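Local atomic coordinates of ankyrin repeat-containing protein YAR1 (Saccharomyces cerevisiae, PDB entry 4BSZ), a protein that is built of ankyrin repeats, binds unfolded protein and is required for yeast cells to proliferate at a normal rate. Residues G25-L30 / I65-Y70; F87-N92 / Y118-F123; T97-A102 / H130-E135. All coordinates share one frame; numbering follows the deposited sequence.

Contact 1. Residues G25-L30 / I65-Y70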
loop_
_atom_site.group_PDB
_atom_site.type_symbol
_atom_site.label_atom_id
_atom_site.label_comp_id
_atom_site.label_asym_id
_atom_site.label_seq_id
_atom_site.Cartn_x
_atom_site.Cartn_y
_atom_site.Cartn_z
ATOM N N GLY B 25 -52.826 7.157 12.722
ATOM C CA GLY B 25 -52.893 8.372 11.934
ATOM C C GLY B 25 -54.288 8.985 11.858
ATOM O O GLY B 25 -54.526 9.895 11.053
ATOM N N ASP B 26 -55.218 8.508 12.688
ATOM C CA ASP B 26 -56.565 9.075 12.708
ATOM C C ASP B 26 -56.530 10.466 13.312
ATOM O O ASP B 26 -56.912 10.665 14.463
ATOM C CB ASP B 26 -57.558 8.184 13.476
ATOM C CG ASP B 26 -59.020 8.508 13.144
ATOM O OD1 ASP B 26 -59.303 9.603 12.602
ATOM O OD2 ASP B 26 -59.898 7.668 13.432
ATOM N N LEU B 27 -56.069 11.430 12.521
ATOM C CA LEU B 27 -56.025 12.815 12.968
ATOM C C LEU B 27 -57.427 13.318 13.274
ATOM O O LEU B 27 -57.616 14.114 14.188
ATOM C CB LEU B 27 -55.360 13.706 11.919
ATOM C CG LEU B 27 -55.250 15.183 12.301
ATOM C CD1 LEU B 27 -54.492 15.360 13.614
ATOM C CD2 LEU B 27 -54.586 15.975 11.193
ATOM N N ASP B 28 -58.407 12.835 12.516
ATOM C CA ASP B 28 -59.784 13.273 12.700
ATOM C C ASP B 28 -60.306 13.024 14.115
ATOM O O ASP B 28 -60.839 13.938 14.752
ATOM C CB ASP B 28 -60.707 12.657 11.647
ATOM C CG ASP B 28 -60.737 13.469 10.370
ATOM O OD1 ASP B 28 -60.408 14.675 10.435
ATOM O OD2 ASP B 28 -61.084 12.912 9.306
ATOM N N SER B 29 -60.142 11.808 14.624
ATOM C CA SER B 29 -60.591 11.554 15.986
ATOM C C SER B 29 -59.660 12.144 17.036
ATOM O O SER B 29 -60.050 12.292 18.184
ATOM C CB SER B 29 -60.901 10.076 16.252
ATOM O OG SER B 29 -59.846 9.238 15.856
ATOM N N LEU B 30 -58.446 12.521 16.646
ATOM C CA LEU B 30 -57.562 13.213 17.582
ATOM C C LEU B 30 -58.046 14.629 17.926
ATOM O O LEU B 30 -58.125 14.994 19.104
ATOM C CB LEU B 30 -56.128 13.244 17.065
ATOM C CG LEU B 30 -55.329 11.984 17.399
ATOM C CD1 LEU B 30 -53.893 12.074 16.869
ATOM C CD2 LEU B 30 -55.340 11.739 18.898
ATOM N N ILE B 65 -47.079 12.841 8.972
ATOM C CA ILE B 65 -46.658 14.226 9.151
ATOM C C ILE B 65 -47.765 15.180 9.656
ATOM O O ILE B 65 -47.502 16.054 10.485
ATOM C CB ILE B 65 -46.028 14.752 7.848
ATOM C CG1 ILE B 65 -45.343 16.099 8.069
ATOM C CG2 ILE B 65 -47.065 14.815 6.742
ATOM C CD1 ILE B 65 -44.045 15.995 8.790
ATOM N N GLU B 66 -48.999 15.003 9.184
ATOM C CA GLU B 66 -50.076 15.911 9.573
ATOM C C GLU B 66 -50.487 15.681 11.021
ATOM O O GLU B 66 -50.751 16.620 11.772
ATOM C CB GLU B 66 -51.270 15.786 8.625
ATOM C CG GLU B 66 -50.963 16.267 7.217
ATOM C CD GLU B 66 -50.252 17.615 7.206
ATOM O OE1 GLU B 66 -50.732 18.549 7.883
ATOM O OE2 GLU B 66 -49.206 17.737 6.528
ATOM N N THR B 67 -50.524 14.417 11.410
ATOM C CA THR B 67 -50.781 14.056 12.789
ATOM C C THR B 67 -49.650 14.579 13.682
ATOM O O THR B 67 -49.900 15.137 14.751
ATOM C CB THR B 67 -50.871 12.539 12.925
ATOM O OG1 THR B 67 -51.680 12.005 11.865
ATOM C CG2 THR B 67 -51.458 12.174 14.268
ATOM N N VAL B 68 -48.408 14.398 13.227
ATOM C CA VAL B 68 -47.234 14.855 13.976
ATOM C C VAL B 68 -47.249 16.366 14.210
ATOM O O VAL B 68 -47.015 16.835 15.320
ATOM C CB VAL B 68 -45.905 14.477 13.268
ATOM C CG1 VAL B 68 -44.713 15.134 13.968
ATOM C CG2 VAL B 68 -45.726 12.957 13.209
ATOM N N ARG B 69 -47.516 17.121 13.154
ATOM C CA ARG B 69 -47.569 18.570 13.256
ATOM C C ARG B 69 -48.690 19.014 14.195
ATOM O O ARG B 69 -48.519 19.949 14.974
ATOM C CB ARG B 69 -47.745 19.190 11.873
ATOM C CG ARG B 69 -47.828 20.688 11.876
ATOM C CD ARG B 69 -48.082 21.167 10.474
ATOM N NE ARG B 69 -47.021 20.753 9.559
ATOM C CZ ARG B 69 -45.858 21.391 9.442
ATOM N NH1 ARG B 69 -45.606 22.459 10.196
ATOM N NH2 ARG B 69 -44.942 20.961 8.583
ATOM N N TYR B 70 -49.826 18.328 14.135
ATOM C CA TYR B 70 -50.936 18.650 15.020
ATOM C C TYR B 70 -50.561 18.439 16.481
ATOM O O TYR B 70 -50.786 19.302 17.324
ATOM C CB TYR B 70 -52.171 17.812 14.691
ATOM C CG TYR B 70 -53.280 17.967 15.704
ATOM C CD1 TYR B 70 -54.167 19.032 15.632
ATOM C CD2 TYR B 70 -53.434 17.059 16.743
ATOM C CE1 TYR B 70 -55.190 19.185 16.564
ATOM C CE2 TYR B 70 -54.455 17.202 17.683
ATOM C CZ TYR B 70 -55.330 18.265 17.590
ATOM O OH TYR B 70 -56.343 18.404 18.524
#
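Leu27 sets one methyl group on Tyr70 and the other beside the carbonyl of Glu66. CD1 of Leu27 comes within 3.5 Å of Tyr70 CB and reaches CG and CD2 at the root of the aromatic ring, while its CD2 lies 3.9 Å from the carbonyl oxygen Glu66 O. Leu27 CG stands anti to the backbone N (chi1 -179°), and from it CD1 and CD2 reach Tyr70 and Glu66; the side chain crosses that of Tyr70 obliquely. One turn further on, Leu30 CD1 meets Thr67 CG2 at 3.6 Å, these two side chains crossing at about a right angle. Leu30 CB also lies 4.3 Å from Tyr70 CE2, approaching the ring at a slant. The nearest backbones are those of Leu27 and Thr67, with 5.4 Å between their CA atoms.

These contacts belong to the side-by-side layering of helices that builds an ankyrin stack: helix 65-78, in the first ankyrin repeat (51-80), lies against helix 27-37, two helices earlier in the chain. Thr67 OG1 stands 3.6 Å from Gly25 O, in the turn that leads into helix 27-37. Gly25 CA is also close to this hydroxyl. Asp26, the N-cap, takes the backbone N-H of Ser29 on OD1 at 3.1 Å, the donor standing above the carboxylate plane. Farther along helix 27-37, Lys31 and Phe34 pack on Tyr70 as well. On another flank of helix 65-78, Val68 packs on Leu56 and Ala59 of helix 55-61, and also on Leu113 of helix 108-117.

Contact 2. Residues F87-N92 / Y118-F123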
loop_
_atom_site.group_PDB
_atom_site.type_symbol
_atom_site.label_atom_id
_atom_site.label_comp_id
_atom_site.label_asym_id
_atom_site.label_seq_id
_atom_site.Cartn_x
_atom_site.Cartn_y
_atom_site.Cartn_z
ATOM N N PHE B 87 -41.129 17.532 26.202
ATOM C CA PHE B 87 -42.001 16.593 25.507
ATOM C C PHE B 87 -41.401 16.074 24.198
ATOM O O PHE B 87 -41.423 14.871 23.930
ATOM C CB PHE B 87 -43.367 17.215 25.234
ATOM C CG PHE B 87 -44.289 16.318 24.446
ATOM C CD1 PHE B 87 -44.855 15.192 25.033
ATOM C CD2 PHE B 87 -44.589 16.595 23.114
ATOM C CE1 PHE B 87 -45.702 14.362 24.309
ATOM C CE2 PHE B 87 -45.440 15.767 22.387
ATOM C CZ PHE B 87 -45.991 14.652 22.987
ATOM N N VAL B 88 -40.887 16.987 23.379
ATOM C CA VAL B 88 -40.306 16.612 22.100
ATOM C C VAL B 88 -39.149 15.638 22.311
ATOM O O VAL B 88 -38.962 14.687 21.545
ATOM C CB VAL B 88 -39.837 17.857 21.289
ATOM C CG1 VAL B 88 -40.974 18.862 21.149
ATOM C CG2 VAL B 88 -38.630 18.523 21.930
ATOM N N ASN B 89 -38.400 15.862 23.381
ATOM C CA ASN B 89 -37.217 15.076 23.662
ATOM C C ASN B 89 -37.499 14.008 24.701
ATOM O O ASN B 89 -36.574 13.483 25.308
ATOM C CB ASN B 89 -36.077 15.986 24.128
ATOM C CG ASN B 89 -35.637 16.968 23.055
ATOM O OD1 ASN B 89 -35.369 16.580 21.915
ATOM N ND2 ASN B 89 -35.568 18.248 23.413
ATOM N N GLU B 90 -38.776 13.697 24.917
ATOM C CA GLU B 90 -39.158 12.686 25.901
ATOM C C GLU B 90 -38.698 11.308 25.425
ATOM O O GLU B 90 -38.803 10.980 24.235
ATOM C CB GLU B 90 -40.670 12.712 26.151
ATOM C CG GLU B 90 -41.093 12.262 27.546
ATOM C CD GLU B 90 -41.363 10.765 27.639
ATOM O OE1 GLU B 90 -41.366 10.092 26.590
ATOM O OE2 GLU B 90 -41.580 10.259 28.762
ATOM N N VAL B 91 -38.166 10.521 26.357
ATOM C CA VAL B 91 -37.627 9.195 26.060
ATOM C C VAL B 91 -38.464 8.099 26.722
ATOM O O VAL B 91 -39.002 8.289 27.819
ATOM C CB VAL B 91 -36.144 9.058 26.525
ATOM C CG1 VAL B 91 -35.271 10.093 25.845
ATOM C CG2 VAL B 91 -36.026 9.170 28.035
ATOM N N ASN B 92 -38.585 6.954 26.057
ATOM C CA ASN B 92 -39.307 5.825 26.647
ATOM C C ASN B 92 -38.397 5.011 27.568
ATOM O O ASN B 92 -37.279 5.435 27.844
ATOM C CB ASN B 92 -39.940 4.952 25.560
ATOM C CG ASN B 92 -38.931 4.464 24.538
ATOM O OD1 ASN B 92 -37.774 4.199 24.861
ATOM N ND2 ASN B 92 -39.372 4.347 23.292
ATOM N N TYR B 118 -39.198 22.551 15.632
ATOM C CA TYR B 118 -39.346 22.277 17.063
ATOM C C TYR B 118 -38.060 21.885 17.798
ATOM O O TYR B 118 -38.106 21.477 18.960
ATOM C CB TYR B 118 -40.454 21.252 17.295
ATOM C CG TYR B 118 -41.805 21.759 16.831
ATOM C CD1 TYR B 118 -42.162 21.692 15.493
ATOM C CD2 TYR B 118 -42.713 22.322 17.729
ATOM C CE1 TYR B 118 -43.385 22.156 15.051
ATOM C CE2 TYR B 118 -43.953 22.792 17.296
ATOM C CZ TYR B 118 -44.284 22.705 15.950
ATOM O OH TYR B 118 -45.503 23.156 15.477
ATOM N N GLU B 119 -36.928 22.026 17.110
ATOM C CA GLU B 119 -35.595 21.921 17.708
ATOM C C GLU B 119 -35.384 20.701 18.595
ATOM O O GLU B 119 -35.057 20.833 19.783
ATOM C CB GLU B 119 -35.250 23.197 18.474
ATOM C CG GLU B 119 -35.128 24.415 17.582
ATOM C CD GLU B 119 -35.657 25.670 18.240
ATOM O OE1 GLU B 119 -35.626 25.749 19.488
ATOM O OE2 GLU B 119 -36.117 26.575 17.511
ATOM N N ALA B 120 -35.573 19.523 18.002
ATOM C CA ALA B 120 -35.320 18.255 18.671
ATOM C C ALA B 120 -33.821 17.994 18.743
ATOM O O ALA B 120 -33.066 18.367 17.837
ATOM C CB ALA B 120 -36.018 17.120 17.939
ATOM N N ASP B 121 -33.400 17.351 19.831
ATOM C CA ASP B 121 -32.006 16.988 20.027
ATOM C C ASP B 121 -31.757 15.606 19.419
ATOM O O ASP B 121 -32.340 14.618 19.865
ATOM C CB ASP B 121 -31.664 17.006 21.525
ATOM C CG ASP B 121 -30.163 16.940 21.794
ATOM O OD1 ASP B 121 -29.368 17.357 20.925
ATOM O OD2 ASP B 121 -29.775 16.476 22.888
ATOM N N PRO B 122 -30.901 15.536 18.383
ATOM C CA PRO B 122 -30.544 14.260 17.755
ATOM C C PRO B 122 -29.315 13.642 18.417
ATOM O O PRO B 122 -28.770 12.655 17.915
ATOM C CB PRO B 122 -30.212 14.678 16.325
ATOM C CG PRO B 122 -29.583 16.034 16.495
ATOM C CD PRO B 122 -30.253 16.674 17.704
ATOM N N PHE B 123 -28.886 14.226 19.534
ATOM C CA PHE B 123 -27.709 13.742 20.244
ATOM C C PHE B 123 -28.058 12.989 21.517
ATOM O O PHE B 123 -27.166 12.456 22.178
ATOM C CB PHE B 123 -26.753 14.888 20.550
ATOM C CG PHE B 123 -26.156 15.506 19.326
ATOM C CD1 PHE B 123 -25.237 14.807 18.563
ATOM C CD2 PHE B 123 -26.522 16.780 18.923
ATOM C CE1 PHE B 123 -24.686 15.364 17.425
ATOM C CE2 PHE B 123 -25.975 17.347 17.784
ATOM C CZ PHE B 123 -25.057 16.637 17.033
#
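Asn89, just past the end of helix 81-88, points its amide oxygen at the backbone of Asp121, and the tight part of the contact gathers there. Asp121 N donates to Asn89 OD1 over 3.0 Å in an almost straight bond (178°), the donor tilted modestly from the carbonyl plane. Asn89 CG is anti to the carbonyl carbon (chi1 -64°), beside the backbone N, and OD1 continues from it to Asp121 N. The same oxygen lies 3.7 Å from Ala120 CA and equally far from Asp121 CB, so one side chain spans two residues of the passing loop.

Around this bond the fit is looser. Val88 CG2 stays 4.2 Å from Tyr118 O, and Asn89 ND2 is 4.5 Å from Glu119 O. Glu119 is exposed and turns its carboxylate away; the Asp121 carboxylate also leads off, its OD1 taking a weak bond from Phe123 N.

The contact thus ties the chain leaving helix 81-88 to the loop that follows helix 108-117 and closes the second ankyrin repeat (94-123). Val88 and Tyr118 both pack on Leu72 of helix 65-78, while Ala120 and Pro122 lie against Leu99 of helix 98-104.

Contact 3. Residues T97-A102 / H130-E135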
loop_
_atom_site.group_PDB
_atom_site.type_symbol
_atom_site.label_atom_id
_atom_site.label_comp_id
_atom_site.label_asym_id
_atom_site.label_seq_id
_atom_site.Cartn_x
_atom_site.Cartn_y
_atom_site.Cartn_z
ATOM N N THR B 97 -36.097 8.768 21.870
ATOM C CA THR B 97 -36.962 9.888 21.549
ATOM C C THR B 97 -37.808 9.500 20.353
ATOM O O THR B 97 -37.534 8.491 19.699
ATOM C CB THR B 97 -36.150 11.128 21.163
ATOM O OG1 THR B 97 -35.337 10.827 20.021
ATOM C CG2 THR B 97 -35.268 11.567 22.322
ATOM N N ALA B 98 -38.827 10.300 20.060
ATOM C CA ALA B 98 -39.585 10.116 18.832
ATOM C C ALA B 98 -38.638 10.220 17.630
ATOM O O ALA B 98 -38.792 9.507 16.632
ATOM C CB ALA B 98 -40.681 11.142 18.730
ATOM N N LEU B 99 -37.651 11.104 17.748
ATOM C CA LEU B 99 -36.687 11.313 16.692
ATOM C C LEU B 99 -35.960 10.019 16.366
ATOM O O LEU B 99 -35.789 9.680 15.189
ATOM C CB LEU B 99 -35.690 12.384 17.110
ATOM C CG LEU B 99 -34.710 12.859 16.043
ATOM C CD1 LEU B 99 -35.424 13.102 14.718
ATOM C CD2 LEU B 99 -34.025 14.120 16.526
ATOM N N HIS B 100 -35.533 9.297 17.408
ATOM C CA HIS B 100 -34.866 8.003 17.242
ATOM C C HIS B 100 -35.683 7.081 16.353
ATOM O O HIS B 100 -35.158 6.480 15.424
ATOM C CB HIS B 100 -34.663 7.311 18.589
ATOM C CG HIS B 100 -33.428 7.736 19.316
ATOM N ND1 HIS B 100 -33.403 8.816 20.175
ATOM C CD2 HIS B 100 -32.179 7.216 19.328
ATOM C CE1 HIS B 100 -32.189 8.948 20.676
ATOM N NE2 HIS B 100 -31.426 7.990 20.176
ATOM N N TRP B 101 -36.971 6.966 16.650
ATOM C CA TRP B 101 -37.848 6.083 15.898
ATOM C C TRP B 101 -38.058 6.555 14.464
ATOM O O TRP B 101 -38.078 5.749 13.525
ATOM C CB TRP B 101 -39.191 5.979 16.599
ATOM C CG TRP B 101 -39.163 5.109 17.800
ATOM C CD1 TRP B 101 -38.058 4.699 18.499
ATOM C CD2 TRP B 101 -40.295 4.518 18.452
ATOM N NE1 TRP B 101 -38.441 3.890 19.547
ATOM C CE2 TRP B 101 -39.809 3.767 19.538
ATOM C CE3 TRP B 101 -41.673 4.554 18.216
ATOM C CZ2 TRP B 101 -40.650 3.057 20.384
ATOM C CZ3 TRP B 101 -42.507 3.852 19.060
ATOM C CH2 TRP B 101 -41.994 3.112 20.127
ATOM N N ALA B 102 -38.233 7.864 14.305
ATOM C CA ALA B 102 -38.400 8.458 12.984
ATOM C C ALA B 102 -37.149 8.216 12.135
ATOM O O ALA B 102 -37.242 8.010 10.926
ATOM C CB ALA B 102 -38.703 9.946 13.097
ATOM N N HIS B 130 -26.787 4.861 21.786
ATOM C CA HIS B 130 -26.967 5.374 20.428
ATOM C C HIS B 130 -27.857 6.614 20.352
ATOM O O HIS B 130 -28.865 6.715 21.063
ATOM C CB HIS B 130 -27.538 4.276 19.528
ATOM C CG HIS B 130 -26.696 3.035 19.474
ATOM N ND1 HIS B 130 -25.329 3.070 19.271
ATOM C CD2 HIS B 130 -27.028 1.728 19.572
ATOM C CE1 HIS B 130 -24.860 1.835 19.255
ATOM N NE2 HIS B 130 -25.867 1.001 19.432
ATOM N N ASP B 131 -27.473 7.559 19.495
ATOM C CA ASP B 131 -28.313 8.729 19.212
ATOM C C ASP B 131 -29.003 8.608 17.858
ATOM O O ASP B 131 -28.749 7.670 17.108
ATOM C CB ASP B 131 -27.509 10.028 19.287
ATOM C CG ASP B 131 -26.206 9.961 18.516
ATOM O OD1 ASP B 131 -26.094 9.160 17.562
ATOM O OD2 ASP B 131 -25.283 10.725 18.869
ATOM N N ALA B 132 -29.879 9.552 17.546
ATOM C CA ALA B 132 -30.590 9.512 16.274
ATOM C C ALA B 132 -29.632 9.438 15.068
ATOM O O ALA B 132 -29.905 8.721 14.101
ATOM C CB ALA B 132 -31.533 10.689 16.153
ATOM N N ILE B 133 -28.516 10.162 15.143
ATOM C CA ILE B 133 -27.492 10.128 14.098
ATOM C C ILE B 133 -27.027 8.706 13.779
ATOM O O ILE B 133 -26.941 8.314 12.618
ATOM C CB ILE B 133 -26.241 10.936 14.484
ATOM C CG1 ILE B 133 -26.617 12.301 15.078
ATOM C CG2 ILE B 133 -25.335 11.095 13.280
ATOM C CD1 ILE B 133 -26.981 13.338 14.056
ATOM N N PHE B 134 -26.713 7.939 14.816
ATOM C CA PHE B 134 -26.329 6.548 14.646
ATOM C C PHE B 134 -27.475 5.746 14.038
ATOM O O PHE B 134 -27.276 5.035 13.055
ATOM C CB PHE B 134 -25.922 5.943 15.988
ATOM C CG PHE B 134 -25.599 4.475 15.920
ATOM C CD1 PHE B 134 -26.600 3.514 16.085
ATOM C CD2 PHE B 134 -24.291 4.050 15.699
ATOM C CE1 PHE B 134 -26.306 2.152 16.023
ATOM C CE2 PHE B 134 -23.989 2.701 15.635
ATOM C CZ PHE B 134 -25.003 1.746 15.801
ATOM N N GLU B 135 -28.667 5.861 14.635
ATOM C CA GLU B 135 -29.809 5.020 14.269
ATOM C C GLU B 135 -30.136 5.142 12.788
ATOM O O GLU B 135 -30.389 4.138 12.117
ATOM C CB GLU B 135 -31.053 5.333 15.117
ATOM C CG GLU B 135 -30.982 4.875 16.586
ATOM C CD GLU B 135 -30.980 3.350 16.775
ATOM O OE1 GLU B 135 -31.185 2.603 15.790
ATOM O OE2 GLU B 135 -30.771 2.897 17.926
#
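Thr97 OG1 is held twice by His100, whose ring, fixed in this way, reaches across to the carbonyl oxygen of His130. The backbone His100 N donates to Thr97 OG1 at 3.0 Å, capping helix 98-104, and His100 ND1 shares a 2.8 Å hydrogen bond with the same hydroxyl. From the far end of the ring His100 NE2 donates to His130 O over 3.0 Å, at 153°, with the oxygen a little out of the ring plane. CG of His100 sits anti to the carbonyl carbon (chi1 -85°), beside the backbone N.

Thr97-Ala98-Leu99-His100 is a form of the TPLH signature that opens the first helix of an ankyrin repeat, and the histidine characteristically bonds to the backbone of the next layer. Ala132 covers one face of the ring, its CA offset toward the rim, and Glu135 CG meets the edge 3.8 Å from His100 CD2. Beside the histidine, Leu99 CG touches Ala132 CB at 3.8 Å. An alanine in place of His100 would probably leave His130 O without this donor, open a gap beside Ala132 and Glu135, and leave the Thr97 hydroxyl without its ND1 partner.

Helix 132-138 has a matching cap: Phe134 N donates to Asp131 OD1 at 3.1 Å. The other oxygen, Asp131 OD2, is engaged outside the two segments, in a salt bridge with a basic side chain of another protein chain; an acidic side chain of that same neighbouring chain takes a hydrogen bond from Trp101 NE1. Inside the stack, Leu99 packs on Val111 and Cys115 of helix 108-117, Ala98 on Leu56 of helix 55-61, and Ala132 on Phe148 of helix 142-151.

Overall arrangement
The three contacts mark successive joints along the ankyrin stack. Contact 1 closes before either of the others opens; its centre lies about 19 Å from that of contact 2 and 21 Å from that of contact 3, on the other side of the chain's centre from the latter. Contacts 2 and 3 alternate along the chain and touch, their centres about 9 Å apart. Pro122 makes much of that junction: its O packs 3.2 Å from Asp131 CB, and its CA lies 3.7 Å from Leu99 CD2. The bound protein chain reaches contacts 2 and 3, meeting Asn92 in segment 87-92 and several residues of contact 3, whereas no other chain of the assembly touches contact 1.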